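PDB 5ZIQ: globin protein, which binds heme with its iron held by two axial histidines and, as a member of the globin family, may bind or carry oxygen. Local coordinates for residues L42-F54 and L75-I89. Numbering follows the deposited sequence. Where two conformers were deposited one is given.
Sequences LESAGKEMLLKLF and LRNDESFEEAALAHI. With HEM (protoporphyrin IX containing Fe), chain E.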
ATOM      1  N   LEU A  42     -11.961   1.795  -0.163  1.00  8.71           N
ATOM      2  CA  LEU A  42     -10.524   2.130  -0.228  1.00  8.56           C
ATOM      3  C   LEU A  42     -10.075   3.121   0.853  1.00  8.91           C
ATOM      4  O   LEU A  42      -9.028   2.929   1.462  1.00  9.21           O
ATOM      5  CB  LEU A  42     -10.122   2.652  -1.618  1.00 10.04           C
ATOM      6  CG  LEU A  42      -9.992   1.574  -2.713  1.00  9.83           C
ATOM      7  CD1 LEU A  42      -9.788   2.245  -4.058  1.00 11.22           C
ATOM      8  CD2 LEU A  42      -8.814   0.622  -2.419  1.00 11.02           C
ATOM      9  N   GLU A  43     -10.867   4.164   1.114  1.00  8.88           N
ATOM     10  CA  GLU A  43     -10.458   5.160   2.089  1.00  8.87           C
ATOM     11  C   GLU A  43     -10.364   4.511   3.480  1.00  9.25           C
ATOM     12  O   GLU A  43      -9.391   4.727   4.208  1.00  9.56           O
ATOM     13  CB  GLU A  43     -11.419   6.356   2.107  1.00  9.31           C
ATOM     14  CG  GLU A  43     -10.953   7.452   3.075  1.00 10.79           C
ATOM     15  CD  GLU A  43     -11.804   8.694   2.979  1.00 13.79           C
ATOM     16  OE1 GLU A  43     -12.277   8.977   1.854  1.00 14.74           O
ATOM     17  OE2 GLU A  43     -11.980   9.377   4.013  1.00 17.29           O
ATOM     18  N   SER A  44     -11.354   3.696   3.825  0.70  9.66           N
ATOM     19  CA  SER A  44     -11.320   2.963   5.080  0.70 10.85           C
ATOM     20  C   SER A  44     -10.085   2.075   5.189  0.70  9.98           C
ATOM     21  O   SER A  44      -9.448   2.033   6.247  0.70 10.95           O
ATOM     22  CB  SER A  44     -12.590   2.136   5.225  0.70 11.46           C
ATOM     23  OG  SER A  44     -13.713   2.989   5.358  0.70 13.43           O
ATOM     24  N   ALA A  45      -9.732   1.403   4.095  1.00  9.55           N
ATOM     25  CA  ALA A  45      -8.528   0.536   4.055  1.00  9.70           C
ATOM     26  C   ALA A  45      -7.273   1.357   4.334  1.00 10.16           C
ATOM     27  O   ALA A  45      -6.438   0.951   5.118  1.00 10.58           O
ATOM     28  CB  ALA A  45      -8.426  -0.184   2.717  1.00 12.01           C
ATOM     29  N   GLY A  46      -7.149   2.517   3.684  1.00  9.59           N
ATOM     30  CA  GLY A  46      -6.027   3.417   3.922  1.00  9.92           C
ATOM     31  C   GLY A  46      -5.920   3.860   5.372  1.00  9.65           C
ATOM     32  O   GLY A  46      -4.821   3.911   5.928  1.00 10.26           O
ATOM     33  N   LYS A  47      -7.062   4.186   5.989  1.00 10.10           N
ATOM     34  CA  LYS A  47      -7.082   4.560   7.408  1.00 10.72           C
ATOM     35  C   LYS A  47      -6.582   3.397   8.265  1.00 10.76           C
ATOM     36  O   LYS A  47      -5.741   3.594   9.149  1.00 11.73           O
ATOM     37  CB  LYS A  47      -8.483   4.992   7.849  1.00 10.29           C
ATOM     38  CG  LYS A  47      -8.960   6.289   7.228  1.00 11.86           C
ATOM     39  CD  LYS A  47     -10.393   6.591   7.691  1.00 13.85           C
ATOM     40  CE  LYS A  47     -10.965   7.785   6.947  1.00 15.22           C
ATOM     41  NZ  LYS A  47     -12.367   8.076   7.361  1.00 19.29           N
ATOM     42  N   GLU A  48      -7.070   2.190   7.978  0.50 11.39           N
ATOM     43  CA  GLU A  48      -6.648   0.976   8.689  0.50 12.29           C
ATOM     44  C   GLU A  48      -5.135   0.783   8.581  0.50 12.27           C
ATOM     45  O   GLU A  48      -4.465   0.510   9.576  0.50 12.82           O
ATOM     46  CB  GLU A  48      -7.372  -0.258   8.138  0.50 14.33           C
ATOM     47  CG  GLU A  48      -8.827  -0.397   8.547  0.50 16.65           C
ATOM     48  CD  GLU A  48      -9.458  -1.679   8.029  0.50 20.06           C
ATOM     49  OE1 GLU A  48     -10.535  -2.060   8.532  0.50 22.62           O
ATOM     50  OE2 GLU A  48      -8.881  -2.310   7.116  0.50 21.22           O
ATOM     51  N   MET A  49      -4.604   0.976   7.375  1.00 11.85           N
ATOM     52  CA  MET A  49      -3.161   0.794   7.131  1.00 11.57           C
ATOM     53  C   MET A  49      -2.324   1.716   7.973  1.00 12.06           C
ATOM     54  O   MET A  49      -1.356   1.252   8.604  1.00 12.39           O
ATOM     55  CB  MET A  49      -2.822   1.008   5.677  1.00 13.22           C
ATOM     56  CG  MET A  49      -3.461  -0.040   4.796  1.00 14.57           C
ATOM     57  SD  MET A  49      -3.269   0.355   3.063  1.00 16.29           S
ATOM     58  CE  MET A  49      -1.487   0.254   3.063  1.00 10.42           C
ATOM     59  N   LEU A  50      -2.659   3.012   7.954  1.00 11.91           N
ATOM     60  CA  LEU A  50      -1.866   3.988   8.713  1.00 12.47           C
ATOM     61  C   LEU A  50      -1.961   3.774  10.211  1.00 13.14           C
ATOM     62  O   LEU A  50      -0.952   3.849  10.895  1.00 13.67           O
ATOM     63  CB  LEU A  50      -2.207   5.438   8.359  1.00 13.75           C
ATOM     64  CG  LEU A  50      -1.788   5.913   6.953  1.00 13.90           C
ATOM     65  CD1 LEU A  50      -2.130   7.385   6.797  1.00 15.77           C
ATOM     66  CD2 LEU A  50      -0.322   5.689   6.607  1.00 16.35           C
ATOM     67  N   LEU A  51      -3.161   3.482  10.715  1.00 13.19           N
ATOM     68  CA  LEU A  51      -3.319   3.171  12.136  1.00 13.91           C
ATOM     69  C   LEU A  51      -2.496   1.943  12.521  1.00 14.10           C
ATOM     70  O   LEU A  51      -1.873   1.940  13.592  1.00 16.60           O
ATOM     71  CB  LEU A  51      -4.794   3.023  12.534  1.00 14.37           C
ATOM     72  CG  LEU A  51      -5.616   4.301  12.357  1.00 14.20           C
ATOM     73  CD1 LEU A  51      -7.081   4.031  12.637  1.00 18.10           C
ATOM     74  CD2 LEU A  51      -5.088   5.500  13.163  1.00 17.17           C
ATOM     75  N   LYS A  52      -2.431   0.939  11.641  1.00 13.20           N
ATOM     76  CA  LYS A  52      -1.606  -0.242  11.908  1.00 13.76           C
ATOM     77  C   LYS A  52      -0.119   0.124  11.904  1.00 14.05           C
ATOM     78  O   LYS A  52       0.644  -0.330  12.772  1.00 17.08           O
ATOM     79  CB  LYS A  52      -1.912  -1.388  10.943  1.00 14.25           C
ATOM     80  CG  LYS A  52      -1.207  -2.699  11.263  1.00 14.23           C
ATOM     81  CD  LYS A  52      -1.686  -3.303  12.575  1.00 17.17           C
ATOM     82  CE  LYS A  52      -1.335  -4.771  12.623  1.00 20.89           C
ATOM     83  NZ  LYS A  52      -1.727  -5.380  13.919  1.00 25.15           N
ATOM     84  N   LEU A  53       0.288   0.970  10.953  1.00 13.04           N
ATOM     85  CA  LEU A  53       1.690   1.423  10.924  1.00 14.27           C
ATOM     86  C   LEU A  53       2.109   2.040  12.251  1.00 15.09           C
ATOM     87  O   LEU A  53       3.205   1.771  12.769  1.00 18.23           O
ATOM     88  CB  LEU A  53       1.904   2.434   9.799  1.00 14.62           C
ATOM     89  CG  LEU A  53       3.332   2.956   9.599  1.00 15.25           C
ATOM     90  CD1 LEU A  53       4.299   1.880   9.103  1.00 17.90           C
ATOM     91  CD2 LEU A  53       3.307   4.134   8.637  1.00 15.84           C
ATOM     92  N   PHE A  54       1.215   2.854  12.807  1.00 15.85           N
ATOM     93  CA  PHE A  54       1.513   3.588  14.024  1.00 17.70           C
ATOM     94  C   PHE A  54       1.570   2.654  15.234  1.00 18.59           C
ATOM     95  O   PHE A  54       2.261   2.969  16.200  1.00 22.07           O
ATOM     96  CB  PHE A  54       0.522   4.737  14.259  1.00 17.51           C
ATOM     97  CG  PHE A  54       0.455   5.755  13.141  1.00 16.69           C
ATOM     98  CD1 PHE A  54       1.511   5.946  12.237  1.00 16.97           C
ATOM     99  CD2 PHE A  54      -0.688   6.551  13.002  1.00 16.23           C
ATOM    100  CE1 PHE A  54       1.412   6.894  11.216  1.00 17.02           C
ATOM    101  CE2 PHE A  54      -0.778   7.510  12.006  1.00 17.20           C
ATOM    102  CZ  PHE A  54       0.269   7.679  11.100  1.00 17.44           C
ATOM    103  N   LEU A  75      -8.469  10.820  14.737  1.00 20.47           N
ATOM    104  CA  LEU A  75      -7.934  10.751  13.380  1.00 17.75           C
ATOM    105  C   LEU A  75      -8.937  10.303  12.333  1.00 19.42           C
ATOM    106  O   LEU A  75      -8.859  10.786  11.210  1.00 17.84           O
ATOM    107  CB  LEU A  75      -6.692   9.857  13.334  1.00 16.69           C
ATOM    108  CG  LEU A  75      -5.458  10.444  14.023  1.00 17.31           C
ATOM    109  CD1 LEU A  75      -4.397   9.366  14.164  1.00 18.57           C
ATOM    110  CD2 LEU A  75      -4.891  11.658  13.290  1.00 18.77           C
ATOM    111  N   ARG A  76      -9.861   9.394  12.681  1.00 22.20           N
ATOM    112  CA  ARG A  76     -10.706   8.740  11.653  1.00 23.77           C
ATOM    113  C   ARG A  76     -11.543   9.735  10.871  1.00 20.61           C
ATOM    114  O   ARG A  76     -11.838   9.497   9.701  1.00 22.52           O
ATOM    115  CB  ARG A  76     -11.612   7.596  12.183  1.00 28.72           C
ATOM    116  CG  ARG A  76     -11.838   6.498  11.127  1.00 38.42           C
ATOM    117  CD  ARG A  76     -13.297   6.072  10.891  1.00 42.34           C
ATOM    118  NE  ARG A  76     -13.704   6.134   9.465  1.00 39.20           N
ATOM    119  CZ  ARG A  76     -13.761   5.108   8.602  1.00 28.81           C
ATOM    120  NH1 ARG A  76     -13.421   3.874   8.956  1.00 37.04           N
ATOM    121  NH2 ARG A  76     -14.149   5.318   7.358  1.00 37.17           N
ATOM    122  N   ASN A  77     -11.883  10.860  11.502  1.00 17.08           N
ATOM    123  CA  ASN A  77     -12.718  11.877  10.882  1.00 19.10           C
ATOM    124  C   ASN A  77     -11.904  13.130  10.506  1.00 16.47           C
ATOM    125  O   ASN A  77     -12.462  14.111  10.028  1.00 20.85           O
ATOM    126  CB  ASN A  77     -13.848  12.294  11.853  1.00 21.18           C
ATOM    127  CG  ASN A  77     -14.759  11.145  12.269  1.00 22.87           C
ATOM    128  OD1 ASN A  77     -15.131  10.293  11.462  1.00 25.57           O
ATOM    129  ND2 ASN A  77     -15.150  11.142  13.554  1.00 28.15           N
ATOM    130  N   ASP A  78     -10.599  13.113  10.763  1.00 14.71           N
ATOM    131  CA  ASP A  78      -9.748  14.266  10.512  1.00 14.33           C
ATOM    132  C   ASP A  78      -9.404  14.396   9.033  1.00 13.18           C
ATOM    133  O   ASP A  78      -8.979  13.416   8.415  1.00 12.24           O
ATOM    134  CB  ASP A  78      -8.453  14.135  11.321  1.00 16.48           C
ATOM    135  CG  ASP A  78      -7.506  15.280  11.067  1.00 19.57           C
ATOM    136  OD1 ASP A  78      -7.742  16.374  11.609  1.00 25.22           O
ATOM    137  OD2 ASP A  78      -6.538  15.084  10.307  1.00 21.00           O
ATOM    138  N   GLU A  79      -9.550  15.605   8.488  1.00 12.34           N
ATOM    139  CA  GLU A  79      -9.308  15.856   7.071  1.00 12.65           C
ATOM    140  C   GLU A  79      -7.887  15.518   6.621  1.00 12.58           C
ATOM    141  O   GLU A  79      -7.709  14.905   5.561  1.00 12.21           O
ATOM    142  CB  GLU A  79      -9.641  17.311   6.724  1.00 14.20           C
ATOM    143  CG  GLU A  79      -9.523  17.626   5.247  1.00 18.25           C
ATOM    144  CD  GLU A  79     -10.006  19.012   4.851  1.00 23.38           C
ATOM    145  OE1 GLU A  79     -10.438  19.799   5.717  1.00 26.38           O
ATOM    146  OE2 GLU A  79      -9.922  19.323   3.643  1.00 30.51           O
ATOM    147  N   SER A  80      -6.896  15.908   7.414  0.70 12.11           N
ATOM    148  CA  SER A  80      -5.506  15.615   7.054  0.70 12.14           C
ATOM    149  C   SER A  80      -5.227  14.119   7.063  0.70 11.81           C
ATOM    150  O   SER A  80      -4.511  13.608   6.205  0.70 13.38           O
ATOM    151  CB  SER A  80      -4.537  16.385   7.951  0.70 13.38           C
ATOM    152  OG  SER A  80      -4.636  17.773   7.668  0.70 15.44           O
ATOM    153  N   PHE A  81      -5.804  13.418   8.034  1.00 11.48           N
ATOM    154  CA  PHE A  81      -5.691  11.965   8.083  1.00 10.67           C
ATOM    155  C   PHE A  81      -6.359  11.265   6.893  1.00 10.46           C
ATOM    156  O   PHE A  81      -5.765  10.339   6.319  1.00 11.40           O
ATOM    157  CB  PHE A  81      -6.178  11.406   9.415  1.00 11.31           C
ATOM    158  CG  PHE A  81      -5.852   9.956   9.599  1.00 13.30           C
ATOM    159  CD1 PHE A  81      -4.528   9.543   9.818  1.00 14.23           C
ATOM    160  CD2 PHE A  81      -6.848   8.997   9.513  1.00 14.06           C
ATOM    161  CE1 PHE A  81      -4.221   8.193   9.984  1.00 16.29           C
ATOM    162  CE2 PHE A  81      -6.554   7.646   9.685  1.00 14.78           C
ATOM    163  CZ  PHE A  81      -5.242   7.239   9.909  1.00 16.22           C
ATOM    164  N   GLU A  82      -7.554  11.732   6.515  1.00 10.94           N
ATOM    165  CA  GLU A  82      -8.255  11.245   5.314  1.00 11.07           C
ATOM    166  C   GLU A  82      -7.344  11.409   4.081  1.00 11.38           C
ATOM    167  O   GLU A  82      -7.210  10.469   3.287  1.00 12.90           O
ATOM    168  CB  GLU A  82      -9.582  11.994   5.099  1.00 11.95           C
ATOM    169  CG  GLU A  82     -10.700  11.717   6.106  1.00 15.04           C
ATOM    170  CD  GLU A  82     -11.720  12.867   6.249  1.00 19.28           C
ATOM    171  OE1 GLU A  82     -11.761  13.826   5.447  1.00 18.91           O
ATOM    172  OE2 GLU A  82     -12.491  12.846   7.215  1.00 26.93           O
ATOM    173  N   GLU A  83      -6.655  12.564   3.976  1.00 10.63           N
ATOM    174  CA  GLU A  83      -5.769  12.810   2.825  1.00 10.19           C
ATOM    175  C   GLU A  83      -4.601  11.833   2.833  1.00 10.29           C
ATOM    176  O   GLU A  83      -4.278  11.257   1.796  1.00 11.02           O
ATOM    177  CB  GLU A  83      -5.291  14.270   2.770  1.00 11.95           C
ATOM    178  CG  GLU A  83      -6.430  15.224   2.423  1.00 13.33           C
ATOM    179  CD  GLU A  83      -6.192  16.673   2.834  1.00 18.91           C
ATOM    180  OE1 GLU A  83      -7.014  17.524   2.442  1.00 22.91           O
ATOM    181  OE2 GLU A  83      -5.226  16.976   3.571  1.00 23.33           O
ATOM    182  N   ALA A  84      -3.983  11.638   4.004  1.00 10.38           N
ATOM    183  CA  ALA A  84      -2.831  10.741   4.110  1.00 10.17           C
ATOM    184  C   ALA A  84      -3.224   9.281   3.873  1.00 10.14           C
ATOM    185  O   ALA A  84      -2.499   8.532   3.214  1.00 10.90           O
ATOM    186  CB  ALA A  84      -2.147  10.913   5.463  1.00 11.36           C
ATOM    187  N   ALA A  85      -4.391   8.908   4.381  1.00 10.10           N
ATOM    188  CA  ALA A  85      -4.906   7.558   4.193  1.00 10.39           C
ATOM    189  C   ALA A  85      -5.112   7.266   2.707  1.00 10.91           C
ATOM    190  O   ALA A  85      -4.700   6.201   2.213  1.00 10.70           O
ATOM    191  CB  ALA A  85      -6.192   7.375   4.979  1.00 11.00           C
ATOM    192  N   LEU A  86      -5.706   8.233   1.989  1.00 10.07           N
ATOM    193  CA  LEU A  86      -5.909   8.057   0.556  1.00  9.80           C
ATOM    194  C   LEU A  86      -4.591   8.008  -0.200  1.00  9.91           C
ATOM    195  O   LEU A  86      -4.462   7.245  -1.143  1.00  9.85           O
ATOM    196  CB  LEU A  86      -6.825   9.139  -0.005  1.00 10.59           C
ATOM    197  CG  LEU A  86      -8.279   8.939   0.405  1.00 11.26           C
ATOM    198  CD1 LEU A  86      -9.065  10.209   0.108  1.00 12.53           C
ATOM    199  CD2 LEU A  86      -8.875   7.740  -0.334  1.00 11.17           C
ATOM    200  N   ALA A  87      -3.598   8.801   0.242  1.00  9.16           N
ATOM    201  CA  ALA A  87      -2.284   8.783  -0.416  1.00  9.15           C
ATOM    202  C   ALA A  87      -1.602   7.430  -0.272  1.00 10.06           C
ATOM    203  O   ALA A  87      -0.910   6.988  -1.190  1.00 11.49           O
ATOM    204  CB  ALA A  87      -1.385   9.891   0.134  1.00 10.03           C
ATOM    205  N   HIS A  88      -1.872   6.737   0.835  1.00 10.36           N
ATOM    206  CA  HIS A  88      -1.197   5.472   1.120  1.00 11.04           C
ATOM    207  C   HIS A  88      -1.821   4.216   0.555  1.00 12.07           C
ATOM    208  O   HIS A  88      -1.153   3.203   0.382  1.00 17.05           O
ATOM    209  CB  HIS A  88      -0.799   5.404   2.591  1.00 11.21           C
ATOM    210  CG  HIS A  88       0.329   6.340   2.849  1.00 10.67           C
ATOM    211  ND1 HIS A  88       0.127   7.694   2.998  1.00 11.29           N
ATOM    212  CD2 HIS A  88       1.664   6.171   2.726  1.00 10.34           C
ATOM    213  CE1 HIS A  88       1.286   8.317   3.020  1.00 11.34           C
ATOM    214  NE2 HIS A  88       2.239   7.416   2.841  1.00  9.63           N
ATOM    215  N   ILE A  89      -3.103   4.305   0.221  1.00  8.93           N
ATOM    216  CA  ILE A  89      -3.780   3.186  -0.413  1.00  9.75           C
ATOM    217  C   ILE A  89      -3.838   3.364  -1.940  1.00  9.89           C
ATOM    218  O   ILE A  89      -3.791   2.387  -2.676  1.00  9.76           O
ATOM    219  CB  ILE A  89      -5.193   2.951   0.200  1.00 10.70           C
ATOM    220  CG1 ILE A  89      -5.839   1.684  -0.356  1.00 12.54           C
ATOM    221  CG2 ILE A  89      -6.147   4.111  -0.050  1.00 12.20           C
ATOM    222  CD1 ILE A  89      -5.100   0.413  -0.024  1.00 15.98           C
TER
HETATM  223  CHA HEM E1001       3.653  10.953   1.034  0.50 13.79           C
HETATM  224  CHB HEM E1001       4.996   8.644   5.058  0.50 12.58           C
HETATM  225  CHC HEM E1001       5.347   4.555   2.376  0.50 11.33           C
HETATM  226  CHD HEM E1001       2.397   6.663  -0.843  0.50 10.15           C
HETATM  227  C1A HEM E1001       4.051  10.703   2.325  0.50 12.99           C
HETATM  228  C2A HEM E1001       4.326  11.695   3.298  0.50 13.81           C
HETATM  229  C3A HEM E1001       4.707  11.050   4.436  0.50 12.82           C
HETATM  230  C4A HEM E1001       4.663   9.658   4.181  0.50 12.68           C
HETATM  231  CMA HEM E1001       5.079  11.698   5.743  0.50 13.73           C
HETATM  232  CAA HEM E1001       4.211  13.189   3.090  0.50 16.70           C
HETATM  233  CBA HEM E1001       3.157  13.803   4.022  0.50 20.81           C
HETATM  234  CGA HEM E1001       1.779  13.355   3.621  0.50 25.11           C
HETATM  235  O1A HEM E1001       1.425  13.416   2.423  0.50 28.02           O
HETATM  236  O2A HEM E1001       0.986  12.918   4.479  0.50 27.28           O
HETATM  237  C1B HEM E1001       5.268   7.323   4.658  0.50 12.57           C
HETATM  238  C2B HEM E1001       5.873   6.348   5.490  0.50 13.60           C
HETATM  239  C3B HEM E1001       5.987   5.196   4.765  0.50 13.02           C
HETATM  240  C4B HEM E1001       5.409   5.476   3.432  0.50 11.61           C
HETATM  241  CMB HEM E1001       6.326   6.567   6.916  0.50 15.58           C
HETATM  242  CAB HEM E1001       6.556   3.913   5.204  0.50 13.99           C
HETATM  243  CBB HEM E1001       6.223   3.424   6.398  0.50 15.02           C
HETATM  244  C1C HEM E1001       4.492   4.721   1.297  0.50  9.58           C
HETATM  245  C2C HEM E1001       3.999   3.721   0.454  0.50  9.32           C
HETATM  246  C3C HEM E1001       3.135   4.332  -0.451  0.50  9.54           C
HETATM  247  C4C HEM E1001       3.110   5.715  -0.155  0.50  9.89           C
HETATM  248  CMC HEM E1001       4.341   2.256   0.521  0.50  9.61           C
HETATM  249  CAC HEM E1001       2.348   3.718  -1.534  0.50  9.59           C
HETATM  250  CBC HEM E1001       2.509   2.462  -1.899  0.50  9.00           C
HETATM  251  C1D HEM E1001       2.580   8.021  -0.590  0.50 10.76           C
HETATM  252  C2D HEM E1001       2.031   9.040  -1.502  0.50 11.31           C
HETATM  253  C3D HEM E1001       2.378  10.232  -0.982  0.50 12.55           C
HETATM  254  C4D HEM E1001       3.146   9.937   0.242  0.50 12.64           C
HETATM  255  CMD HEM E1001       1.239   8.777  -2.765  0.50 10.64           C
HETATM  256  CAD HEM E1001       2.050  11.599  -1.552  0.50 14.87           C
HETATM  257  CBD HEM E1001       3.284  12.121  -2.276  0.50 18.95           C
HETATM  258  CGD HEM E1001       3.038  13.485  -2.872  0.50 21.64           C
HETATM  259  O1D HEM E1001       1.867  13.901  -3.000  0.50 22.65           O
HETATM  260  O2D HEM E1001       4.004  14.199  -3.240  0.50 21.66           O
HETATM  261  NA  HEM E1001       4.297   9.465   2.867  0.50 12.07           N
HETATM  262  NB  HEM E1001       5.042   6.759   3.470  0.50 11.79           N
HETATM  263  NC  HEM E1001       3.953   5.915   0.899  0.50  9.82           N
HETATM  264  ND  HEM E1001       3.236   8.603   0.438  0.50 11.92           N
HETATM  265 FE   HEM E1001       4.116   7.727   1.888  0.50 10.96          FE
HETATM  266  O   HOH W   1     -13.851  10.535   6.921  1.00 23.23           O
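Gly-46 and Ala-85 meet where two helices of the globin fold, 42-54 and 79-89, cross at 96° with axes 7.6 Å apart, the B/E crossing of the family. Glycine suits the spot, since a beta carbon would clash with Ala-85 O; instead Gly-46 CA makes a CA-H...O contact with that oxygen at 3.5 Å.

Apolar knobs fill both flanks. Ile-89 fits among Leu-42, Ala-45, Gly-46 and Met-49, while Phe-81, with CG anti to the backbone N (chi1 -170°), swings its ring among Lys-47, Leu-50, Leu-51 and Phe-54. Lys-47 adds its aliphatic chain, CG lying 3.7 Å from Phe-81 CE2.

That extended chain carries the ammonium to the helix 72-76 end of the contact, where Lys-47 NZ donates to Arg-76 O (2.8 Å) and to a water that in turn donates to Glu-82 OE2. Lys-47 CD covers one guanidinium face of Arg-76, whose NH2 donates to Ser-44 OG in the guanidinium plane in the conformer given (3.1 Å, 164°). A methionine in place of Lys-47 would probably leave Arg-76 O and the water without the ammonium that donates to them.

Near the heme, His-88 ND1 donates to Ala-84 O in the ring plane, fixing the imidazole's rotation; His-116 is the other axial ligand. Leu-50 CD2 lies over one His-88 face, HEM C1D over the opposite. His-88 NE2 binds HEM FE, the iron, at 2.1 Å.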